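Local structure of sensor protein DivL (Caulobacter crescentus, 4Q20) at residues Val116-Gln124 against Leu179-Leu190; Asp152-Leu163 against Gly222-His233. The protein acts in cell division and growth as a histidine kinase-type regulator that phosphorylates CtrA, the present chain being its C-terminal phosphoacceptor-type and ATPase-like domains. One frame throughout, in Å; residues are numbered along the deposited sequence.

Overall arrangement
From the N terminus, two long helices, 26-66 and 73-103, come first, and the α/β ATPase-like domain follows. Contact 1 closes the first loop within that domain, bringing the start of helix 116-133 onto the hairpin of strands 176-183 and 187-194. Before that loop is complete the chain lays down helix 153-170, whose first turns form contact 2 with the later helix 222-232. The two loops therefore cross rather than nest. Their centres lie about 13 Å apart, and Leu119 and Ala123 of contact 1 touch Leu160 of helix 153-170. Together they join three helices to one another and to the mixed sheet.

Contact 1: residues Val116-Gln124 against Leu179-Leu190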
loop_
_atom_site.group_PDB
_atom_site.type_symbol
_atom_site.label_atom_id
_atom_site.label_comp_id
_atom_site.label_asym_id
_atom_site.label_seq_id
_atom_site.Cartn_x
_atom_site.Cartn_y
_atom_site.Cartn_z
ATOM N N VAL A 116 21.123 -25.393 -3.838
ATOM C CA VAL A 116 21.028 -24.312 -4.827
ATOM C C VAL A 116 20.065 -24.674 -6.001
ATOM O O VAL A 116 19.308 -23.807 -6.461
ATOM C CB VAL A 116 22.435 -23.895 -5.341
ATOM C CG1 VAL A 116 22.342 -22.777 -6.360
ATOM C CG2 VAL A 116 23.344 -23.483 -4.192
ATOM N N SER A 117 20.094 -25.934 -6.462
ATOM C CA SER A 117 19.255 -26.441 -7.557
ATOM C C SER A 117 17.754 -26.186 -7.298
ATOM O O SER A 117 17.056 -25.673 -8.183
ATOM C CB SER A 117 19.500 -27.935 -7.765
ATOM O OG SER A 117 20.886 -28.231 -7.837
ATOM N N ASP A 118 17.279 -26.501 -6.073
ATOM C CA ASP A 118 15.877 -26.320 -5.714
ATOM C C ASP A 118 15.524 -24.840 -5.578
ATOM O O ASP A 118 14.455 -24.434 -6.041
ATOM C CB ASP A 118 15.476 -27.121 -4.451
ATOM C CG ASP A 118 16.143 -26.816 -3.109
ATOM O OD1 ASP A 118 16.262 -25.615 -2.757
ATOM O OD2 ASP A 118 16.358 -27.778 -2.320
ATOM N N LEU A 119 16.443 -24.038 -4.985
ATOM C CA LEU A 119 16.316 -22.603 -4.761
ATOM C C LEU A 119 16.056 -21.861 -6.099
ATOM O O LEU A 119 15.163 -21.006 -6.169
ATOM C CB LEU A 119 17.606 -22.108 -4.080
ATOM C CG LEU A 119 17.649 -20.666 -3.533
ATOM C CD1 LEU A 119 16.996 -20.573 -2.168
ATOM C CD2 LEU A 119 19.072 -20.182 -3.429
ATOM N N LEU A 120 16.787 -22.249 -7.162
ATOM C CA LEU A 120 16.647 -21.694 -8.506
ATOM C C LEU A 120 15.336 -22.126 -9.175
ATOM O O LEU A 120 14.682 -21.293 -9.803
ATOM C CB LEU A 120 17.847 -22.115 -9.374
ATOM C CG LEU A 120 18.964 -21.074 -9.545
ATOM C CD1 LEU A 120 19.676 -20.762 -8.228
ATOM C CD2 LEU A 120 19.960 -21.548 -10.550
ATOM N N LEU A 121 14.944 -23.414 -9.043
ATOM C CA LEU A 121 13.708 -23.936 -9.644
ATOM C C LEU A 121 12.456 -23.370 -8.969
ATOM O O LEU A 121 11.428 -23.202 -9.631
ATOM C CB LEU A 121 13.670 -25.471 -9.608
ATOM C CG LEU A 121 14.556 -26.180 -10.633
ATOM C CD1 LEU A 121 14.893 -27.593 -10.182
ATOM C CD2 LEU A 121 13.926 -26.170 -12.027
ATOM N N ASN A 122 12.542 -23.067 -7.662
ATOM C CA ASN A 122 11.424 -22.494 -6.910
ATOM C C ASN A 122 11.204 -21.045 -7.339
ATOM O O ASN A 122 10.054 -20.629 -7.472
ATOM C CB ASN A 122 11.656 -22.619 -5.409
ATOM C CG ASN A 122 11.710 -24.054 -4.935
ATOM O OD1 ASN A 122 11.424 -24.991 -5.678
ATOM N ND2 ASN A 122 12.162 -24.275 -3.714
ATOM N N ALA A 123 12.293 -20.304 -7.636
ATOM C CA ALA A 123 12.170 -18.921 -8.088
ATOM C C ALA A 123 11.587 -18.865 -9.511
ATOM O O ALA A 123 10.825 -17.948 -9.830
ATOM C CB ALA A 123 13.514 -18.218 -8.020
ATOM N N GLN A 124 11.896 -19.877 -10.334
ATOM C CA GLN A 124 11.407 -20.018 -11.714
ATOM C C GLN A 124 9.890 -20.326 -11.741
ATOM O O GLN A 124 9.161 -19.734 -12.548
ATOM C CB GLN A 124 12.196 -21.114 -12.432
ATOM C CG GLN A 124 11.817 -21.305 -13.898
ATOM C CD GLN A 124 12.277 -22.633 -14.438
ATOM O OE1 GLN A 124 12.101 -23.689 -13.813
ATOM N NE2 GLN A 124 12.897 -22.599 -15.601
ATOM N N LEU A 179 18.337 -17.914 -14.845
ATOM C CA LEU A 179 18.733 -18.128 -13.452
ATOM C C LEU A 179 19.821 -19.168 -13.425
ATOM O O LEU A 179 19.537 -20.333 -13.704
ATOM C CB LEU A 179 17.541 -18.631 -12.611
ATOM C CG LEU A 179 16.473 -17.655 -12.193
ATOM C CD1 LEU A 179 15.292 -17.699 -13.160
ATOM C CD2 LEU A 179 15.943 -18.043 -10.847
ATOM N N SER A 180 21.049 -18.783 -13.109
ATOM C CA SER A 180 22.155 -19.749 -13.068
ATOM C C SER A 180 22.920 -19.694 -11.733
ATOM O O SER A 180 22.814 -18.720 -10.983
ATOM C CB SER A 180 23.119 -19.527 -14.238
ATOM O OG SER A 180 23.571 -18.184 -14.313
ATOM N N ALA A 181 23.686 -20.752 -11.453
ATOM C CA ALA A 181 24.524 -20.870 -10.269
ATOM C C ALA A 181 25.832 -21.537 -10.631
ATOM O O ALA A 181 25.871 -22.359 -11.549
ATOM C CB ALA A 181 23.812 -21.657 -9.202
ATOM N N ARG A 182 26.911 -21.183 -9.926
ATOM C CA ARG A 182 28.235 -21.744 -10.182
ATOM C C ARG A 182 29.081 -21.729 -8.918
ATOM O O ARG A 182 29.146 -20.709 -8.233
ATOM C CB ARG A 182 28.925 -20.946 -11.323
ATOM C CG ARG A 182 30.374 -21.323 -11.648
ATOM C CD ARG A 182 30.837 -20.739 -12.976
ATOM N NE ARG A 182 30.869 -19.271 -12.974
ATOM C CZ ARG A 182 31.280 -18.527 -13.997
ATOM N NH1 ARG A 182 31.707 -19.099 -15.118
ATOM N NH2 ARG A 182 31.272 -17.202 -13.904
ATOM N N ARG A 183 29.731 -22.860 -8.620
ATOM C CA ARG A 183 30.665 -23.011 -7.510
ATOM C C ARG A 183 32.075 -22.904 -8.082
ATOM O O ARG A 183 32.543 -23.838 -8.735
ATOM C CB ARG A 183 30.458 -24.353 -6.773
ATOM C CG ARG A 183 31.345 -24.493 -5.539
ATOM C CD ARG A 183 31.118 -25.785 -4.767
ATOM N NE ARG A 183 29.857 -25.779 -4.020
ATOM C CZ ARG A 183 29.681 -25.226 -2.821
ATOM N NH1 ARG A 183 30.688 -24.606 -2.211
ATOM N NH2 ARG A 183 28.497 -25.271 -2.232
ATOM N N ALA A 184 32.727 -21.754 -7.899
ATOM C CA ALA A 184 34.084 -21.520 -8.407
ATOM C C ALA A 184 34.776 -20.437 -7.601
ATOM O O ALA A 184 34.132 -19.486 -7.167
ATOM C CB ALA A 184 34.038 -21.117 -9.882
ATOM N N LEU A 185 36.091 -20.585 -7.421
ATOM C CA LEU A 185 37.026 -19.667 -6.746
ATOM C C LEU A 185 36.646 -19.400 -5.287
ATOM O O LEU A 185 36.655 -18.247 -4.852
ATOM C CB LEU A 185 37.168 -18.314 -7.505
ATOM C CG LEU A 185 37.400 -18.359 -9.014
ATOM C CD1 LEU A 185 36.932 -17.074 -9.678
ATOM C CD2 LEU A 185 38.828 -18.701 -9.340
ATOM N N GLY A 186 36.344 -20.467 -4.555
ATOM C CA GLY A 186 35.982 -20.433 -3.138
ATOM C C GLY A 186 34.710 -19.689 -2.802
ATOM O O GLY A 186 34.608 -19.095 -1.725
ATOM N N GLU A 187 33.727 -19.737 -3.705
ATOM C CA GLU A 187 32.426 -19.082 -3.530
ATOM C C GLU A 187 31.350 -19.730 -4.410
ATOM O O GLU A 187 31.655 -20.494 -5.334
ATOM C CB GLU A 187 32.517 -17.564 -3.861
ATOM C CG GLU A 187 32.857 -17.254 -5.317
ATOM C CD GLU A 187 32.375 -15.953 -5.935
ATOM O OE1 GLU A 187 31.885 -15.074 -5.196
ATOM O OE2 GLU A 187 32.502 -15.804 -7.169
ATOM N N VAL A 188 30.092 -19.343 -4.160
ATOM C CA VAL A 188 28.972 -19.721 -4.996
ATOM C C VAL A 188 28.406 -18.415 -5.532
ATOM O O VAL A 188 28.213 -17.474 -4.769
ATOM C CB VAL A 188 27.933 -20.634 -4.289
ATOM C CG1 VAL A 188 26.565 -20.598 -4.982
ATOM C CG2 VAL A 188 28.455 -22.064 -4.228
ATOM N N ARG A 189 28.212 -18.336 -6.842
ATOM C CA ARG A 189 27.654 -17.145 -7.467
ATOM C C ARG A 189 26.319 -17.458 -8.132
ATOM O O ARG A 189 26.225 -18.381 -8.938
ATOM C CB ARG A 189 28.640 -16.472 -8.448
ATOM C CG ARG A 189 29.131 -17.311 -9.625
ATOM C CD ARG A 189 30.141 -16.544 -10.460
ATOM N NE ARG A 189 29.520 -15.523 -11.310
ATOM C CZ ARG A 189 30.165 -14.469 -11.800
ATOM N NH1 ARG A 189 31.451 -14.279 -11.522
ATOM N NH2 ARG A 189 29.528 -13.592 -12.561
ATOM N N LEU A 190 25.286 -16.698 -7.772
ATOM C CA LEU A 190 23.941 -16.823 -8.335
ATOM C C LEU A 190 23.757 -15.718 -9.368
ATOM O O LEU A 190 23.904 -14.546 -9.031
ATOM C CB LEU A 190 22.864 -16.743 -7.222
ATOM C CG LEU A 190 23.064 -17.655 -5.994
ATOM C CD1 LEU A 190 22.096 -17.316 -4.910
ATOM C CD2 LEU A 190 22.942 -19.122 -6.345
#
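Leu120 overlaps the strand backbone at Leu179 and Ser180, its CD2 methyl resting 3.4 Å from the carbonyl O of Leu179. The two leucine side chains point past one another, each reaching toward the opposite backbone, and meet along their flanks, with Leu120 CG 4.2 Å from Leu179 CB. Leu179 in turn sends CD2 to the helix, where it lies 3.7 Å from Ala123 CB. A small residue suits that position because the helix surface must accept a leucine methyl on one side while Leu160 of helix 153-170 presses on the same alanine.

One turn before Leu120, Val116 lies against both strands of the hairpin, touching Ala181 on the first and Leu190 on the second. Its CG1 stands anti to the backbone N (chi1 -180°), which directs this methyl at Ala181 CB, 3.4 Å away, and at Leu190 CD2, 3.7 Å away. Ala181 offers only a methyl, so the branched valine can sit directly against it. Leu190 is longer and reaches across from the neighbouring strand, its CD2 lying 4.1 Å from Leu120 CD1. Leu119 joins at the margin and otherwise packs on Leu156 and Leu160 of helix 153-170.

No hydrogen bond spans the two segments, and apolar contacts carry the whole interface. Gln124, at its edge, turns its amide to the carbonyl of Leu138 on strand 137-141. The axes of helix 116-124 and strand 179-183 approach to 8.9 Å and run antiparallel at 169°. An amphipathic helix lying along the strands of a mixed sheet, its aliphatic face buried, is characteristic of the α/β sandwich of the histidine kinase, gyrase B and HSP90-like ATPase fold.

Contact 2: residues Asp152-Leu163 against Gly222-His233; sequences DGKRLAQTLDHL and GLALVKALVELH
Helices 153-163 and 222-232 pack roughly antiparallel, their axes 9.2 Å apart at the closest and their N-to-C directions at 146°, within the helical layer of the histidine kinase, gyrase B and HSP90-like ATPase sandwich. They come nearest where Thr159 meets Val226. Thr159 gives its hydroxyl back to its own helix, OG1 donating to Arg155 O at 2.9 Å, so the hydroxyl is satisfied although buried against Leu229. Its CG2 methyl is then turned to Val230 CG2, 3.8 Å away. Leu229 slips beside it and places CD1 3.5 Å from Arg155 O.

Toward one end, His162 CD2 lies 3.4 Å from Gly222 CA, an approach that the missing side chain of glycine allows. The imidazole is held at both nitrogens: ND1 donates to Gln158 O, and NE2 bonds to Asp95 of helix 73-103, tying this layer to that long helix. Leu163 and Leu223 close that end with their CD2 methyls.

At the other end Asp152 is the N-cap of its helix, OD1 accepting from Arg155 N and OD2 from Glu110 N. His233, just past the last turn of its own helix, is steadied by ND1 donating to Leu229 O, while Leu156 CD2 lies over one ring face in a CH-pi contact. With the proton on ND1, NE2 accepts from Asp152 N at 3.0 Å, in the ring plane, with an N-H...N angle of 173°.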
loop_
_atom_site.group_PDB
_atom_site.type_symbol
_atom_site.label_atom_id
_atom_site.label_comp_id
_atom_site.label_asym_id
_atom_site.label_seq_id
_atom_site.Cartn_x
_atom_site.Cartn_y
_atom_site.Cartn_z
ATOM N N ASP A 152 20.191 -18.458 4.759
ATOM C CA ASP A 152 18.785 -18.330 5.119
ATOM C C ASP A 152 17.963 -18.546 3.856
ATOM O O ASP A 152 18.074 -17.770 2.920
ATOM C CB ASP A 152 18.532 -16.946 5.765
ATOM C CG ASP A 152 17.172 -16.742 6.405
ATOM O OD1 ASP A 152 16.161 -16.823 5.688
ATOM O OD2 ASP A 152 17.129 -16.366 7.590
ATOM N N GLY A 153 17.197 -19.634 3.828
ATOM C CA GLY A 153 16.358 -20.025 2.699
ATOM C C GLY A 153 15.337 -18.995 2.268
ATOM O O GLY A 153 15.191 -18.719 1.070
ATOM N N LYS A 154 14.630 -18.421 3.248
ATOM C CA LYS A 154 13.609 -17.415 3.008
ATOM C C LYS A 154 14.221 -16.179 2.386
ATOM O O LYS A 154 13.710 -15.683 1.388
ATOM C CB LYS A 154 12.872 -17.052 4.318
ATOM C CG LYS A 154 11.652 -16.174 4.072
ATOM C CD LYS A 154 11.279 -15.295 5.243
ATOM C CE LYS A 154 10.073 -14.453 4.895
ATOM N NZ LYS A 154 9.609 -13.633 6.041
ATOM N N ARG A 155 15.325 -15.696 2.966
ATOM C CA ARG A 155 15.976 -14.475 2.525
ATOM C C ARG A 155 16.641 -14.646 1.178
ATOM O O ARG A 155 16.556 -13.725 0.368
ATOM C CB ARG A 155 16.956 -13.938 3.580
ATOM C CG ARG A 155 16.271 -13.568 4.916
ATOM C CD ARG A 155 14.991 -12.720 4.806
ATOM N NE ARG A 155 14.314 -12.575 6.111
ATOM C CZ ARG A 155 13.259 -11.803 6.317
ATOM N NH1 ARG A 155 12.740 -11.098 5.323
ATOM N NH2 ARG A 155 12.733 -11.702 7.528
ATOM N N LEU A 156 17.212 -15.832 0.895
ATOM C CA LEU A 156 17.807 -16.112 -0.414
ATOM C C LEU A 156 16.711 -16.287 -1.498
ATOM O O LEU A 156 16.914 -15.831 -2.621
ATOM C CB LEU A 156 18.761 -17.313 -0.373
ATOM C CG LEU A 156 20.095 -17.082 0.367
ATOM C CD1 LEU A 156 20.811 -18.387 0.618
ATOM C CD2 LEU A 156 21.009 -16.098 -0.400
ATOM N N ALA A 157 15.533 -16.836 -1.136
ATOM C CA ALA A 157 14.383 -16.980 -2.051
ATOM C C ALA A 157 13.823 -15.613 -2.431
ATOM O O ALA A 157 13.490 -15.358 -3.590
ATOM C CB ALA A 157 13.293 -17.827 -1.411
ATOM N N GLN A 158 13.761 -14.726 -1.448
ATOM C CA GLN A 158 13.305 -13.350 -1.592
ATOM C C GLN A 158 14.303 -12.559 -2.474
ATOM O O GLN A 158 13.873 -11.777 -3.327
ATOM C CB GLN A 158 13.158 -12.738 -0.196
ATOM C CG GLN A 158 12.655 -11.309 -0.157
ATOM C CD GLN A 158 12.369 -10.830 1.253
ATOM O OE1 GLN A 158 12.763 -11.435 2.274
ATOM N NE2 GLN A 158 11.652 -9.722 1.328
ATOM N N THR A 159 15.619 -12.811 -2.311
ATOM C CA THR A 159 16.661 -12.177 -3.117
ATOM C C THR A 159 16.451 -12.534 -4.613
ATOM O O THR A 159 16.378 -11.633 -5.461
ATOM C CB THR A 159 18.066 -12.583 -2.597
ATOM O OG1 THR A 159 18.286 -12.020 -1.304
ATOM C CG2 THR A 159 19.177 -12.135 -3.515
ATOM N N LEU A 160 16.310 -13.834 -4.916
ATOM C CA LEU A 160 16.083 -14.306 -6.281
ATOM C C LEU A 160 14.784 -13.773 -6.862
ATOM O O LEU A 160 14.769 -13.345 -8.023
ATOM C CB LEU A 160 16.101 -15.827 -6.342
ATOM C CG LEU A 160 17.432 -16.484 -5.954
ATOM C CD1 LEU A 160 17.277 -17.970 -5.934
ATOM C CD2 LEU A 160 18.592 -16.048 -6.895
ATOM N N ASP A 161 13.728 -13.716 -6.052
ATOM C CA ASP A 161 12.448 -13.181 -6.494
ATOM C C ASP A 161 12.576 -11.740 -6.977
ATOM O O ASP A 161 12.061 -11.414 -8.056
ATOM C CB ASP A 161 11.407 -13.277 -5.376
ATOM C CG ASP A 161 10.712 -14.624 -5.270
ATOM O OD1 ASP A 161 10.907 -15.474 -6.187
ATOM O OD2 ASP A 161 9.928 -14.817 -4.297
ATOM N N HIS A 162 13.298 -10.893 -6.208
ATOM C CA HIS A 162 13.503 -9.489 -6.552
ATOM C C HIS A 162 14.276 -9.344 -7.832
ATOM O O HIS A 162 13.904 -8.506 -8.654
ATOM C CB HIS A 162 14.196 -8.733 -5.421
ATOM C CG HIS A 162 13.239 -8.354 -4.354
ATOM N ND1 HIS A 162 13.065 -9.135 -3.229
ATOM C CD2 HIS A 162 12.343 -7.344 -4.327
ATOM C CE1 HIS A 162 12.103 -8.557 -2.542
ATOM N NE2 HIS A 162 11.642 -7.474 -3.163
ATOM N N LEU A 163 15.323 -10.187 -8.023
ATOM C CA LEU A 163 16.146 -10.167 -9.224
ATOM C C LEU A 163 15.387 -10.647 -10.467
ATOM O O LEU A 163 15.547 -10.041 -11.523
ATOM C CB LEU A 163 17.431 -10.990 -9.026
ATOM C CG LEU A 163 18.462 -10.408 -8.046
ATOM C CD1 LEU A 163 19.693 -11.280 -7.970
ATOM C CD2 LEU A 163 18.821 -8.960 -8.382
ATOM N N GLY A 222 13.572 -2.990 -3.845
ATOM C CA GLY A 222 13.942 -4.315 -4.312
ATOM C C GLY A 222 15.428 -4.608 -4.421
ATOM O O GLY A 222 15.895 -5.606 -3.863
ATOM N N LEU A 223 16.190 -3.758 -5.149
ATOM C CA LEU A 223 17.622 -3.995 -5.364
ATOM C C LEU A 223 18.466 -3.614 -4.150
ATOM O O LEU A 223 19.510 -4.218 -3.946
ATOM C CB LEU A 223 18.132 -3.303 -6.632
ATOM C CG LEU A 223 17.584 -3.871 -7.971
ATOM C CD1 LEU A 223 18.035 -3.050 -9.117
ATOM C CD2 LEU A 223 18.004 -5.311 -8.197
ATOM N N ALA A 224 18.003 -2.675 -3.328
ATOM C CA ALA A 224 18.679 -2.283 -2.090
ATOM C C ALA A 224 18.562 -3.403 -1.082
ATOM O O ALA A 224 19.508 -3.646 -0.342
ATOM C CB ALA A 224 18.096 -0.995 -1.524
ATOM N N LEU A 225 17.448 -4.132 -1.132
ATOM C CA LEU A 225 17.117 -5.298 -0.304
ATOM C C LEU A 225 17.975 -6.488 -0.707
ATOM O O LEU A 225 18.547 -7.129 0.164
ATOM C CB LEU A 225 15.616 -5.630 -0.425
ATOM C CG LEU A 225 14.996 -6.426 0.688
ATOM C CD1 LEU A 225 15.095 -5.683 2.044
ATOM C CD2 LEU A 225 13.562 -6.711 0.367
ATOM N N VAL A 226 18.118 -6.747 -2.011
ATOM C CA VAL A 226 19.009 -7.779 -2.566
ATOM C C VAL A 226 20.428 -7.575 -2.003
ATOM O O VAL A 226 21.008 -8.505 -1.448
ATOM C CB VAL A 226 18.998 -7.730 -4.129
ATOM C CG1 VAL A 226 20.190 -8.463 -4.735
ATOM C CG2 VAL A 226 17.686 -8.268 -4.701
ATOM N N LYS A 227 20.961 -6.347 -2.125
ATOM C CA LYS A 227 22.288 -5.979 -1.639
ATOM C C LYS A 227 22.415 -6.212 -0.139
ATOM O O LYS A 227 23.377 -6.848 0.273
ATOM C CB LYS A 227 22.598 -4.525 -1.977
ATOM C CG LYS A 227 24.016 -4.131 -1.566
ATOM C CD LYS A 227 24.402 -2.783 -2.044
ATOM C CE LYS A 227 25.550 -2.244 -1.238
ATOM N NZ LYS A 227 26.127 -1.047 -1.896
ATOM N N ALA A 228 21.431 -5.741 0.662
ATOM C CA ALA A 228 21.411 -5.847 2.120
ATOM C C ALA A 228 21.308 -7.304 2.595
ATOM O O ALA A 228 21.974 -7.674 3.562
ATOM C CB ALA A 228 20.267 -5.013 2.704
ATOM N N LEU A 229 20.507 -8.120 1.918
ATOM C CA LEU A 229 20.329 -9.539 2.269
ATOM C C LEU A 229 21.573 -10.361 1.946
ATOM O O LEU A 229 21.984 -11.171 2.773
ATOM C CB LEU A 229 19.119 -10.140 1.550
ATOM C CG LEU A 229 17.740 -9.685 2.011
ATOM C CD1 LEU A 229 16.645 -10.322 1.141
ATOM C CD2 LEU A 229 17.529 -9.936 3.494
ATOM N N VAL A 230 22.185 -10.135 0.763
ATOM C CA VAL A 230 23.395 -10.835 0.344
ATOM C C VAL A 230 24.576 -10.386 1.226
ATOM O O VAL A 230 25.412 -11.214 1.594
ATOM C CB VAL A 230 23.660 -10.640 -1.169
ATOM C CG1 VAL A 230 25.026 -11.155 -1.574
ATOM C CG2 VAL A 230 22.568 -11.313 -1.997
ATOM N N GLU A 231 24.617 -9.106 1.610
ATOM C CA GLU A 231 25.691 -8.586 2.458
ATOM C C GLU A 231 25.572 -9.103 3.885
ATOM O O GLU A 231 26.589 -9.204 4.570
ATOM C CB GLU A 231 25.748 -7.069 2.427
ATOM C CG GLU A 231 26.294 -6.586 1.110
ATOM C CD GLU A 231 26.717 -5.140 1.014
ATOM O OE1 GLU A 231 26.415 -4.360 1.944
ATOM O OE2 GLU A 231 27.383 -4.798 0.008
ATOM N N LEU A 232 24.347 -9.469 4.318
ATOM C CA LEU A 232 24.062 -10.057 5.631
ATOM C C LEU A 232 24.588 -11.494 5.680
ATOM O O LEU A 232 24.873 -12.004 6.763
ATOM C CB LEU A 232 22.547 -10.032 5.854
ATOM C CG LEU A 232 21.963 -9.556 7.207
ATOM C CD1 LEU A 232 22.645 -8.290 7.734
ATOM C CD2 LEU A 232 20.461 -9.316 7.075
ATOM N N HIS A 233 24.711 -12.145 4.496
ATOM C CA HIS A 233 25.241 -13.502 4.315
ATOM C C HIS A 233 26.784 -13.502 4.162
ATOM O O HIS A 233 27.362 -14.540 3.859
ATOM C CB HIS A 233 24.609 -14.147 3.077
ATOM C CG HIS A 233 23.226 -14.685 3.305
ATOM N ND1 HIS A 233 22.101 -13.960 2.945
ATOM C CD2 HIS A 233 22.834 -15.882 3.792
ATOM C CE1 HIS A 233 21.070 -14.718 3.266
ATOM N NE2 HIS A 233 21.463 -15.882 3.775
#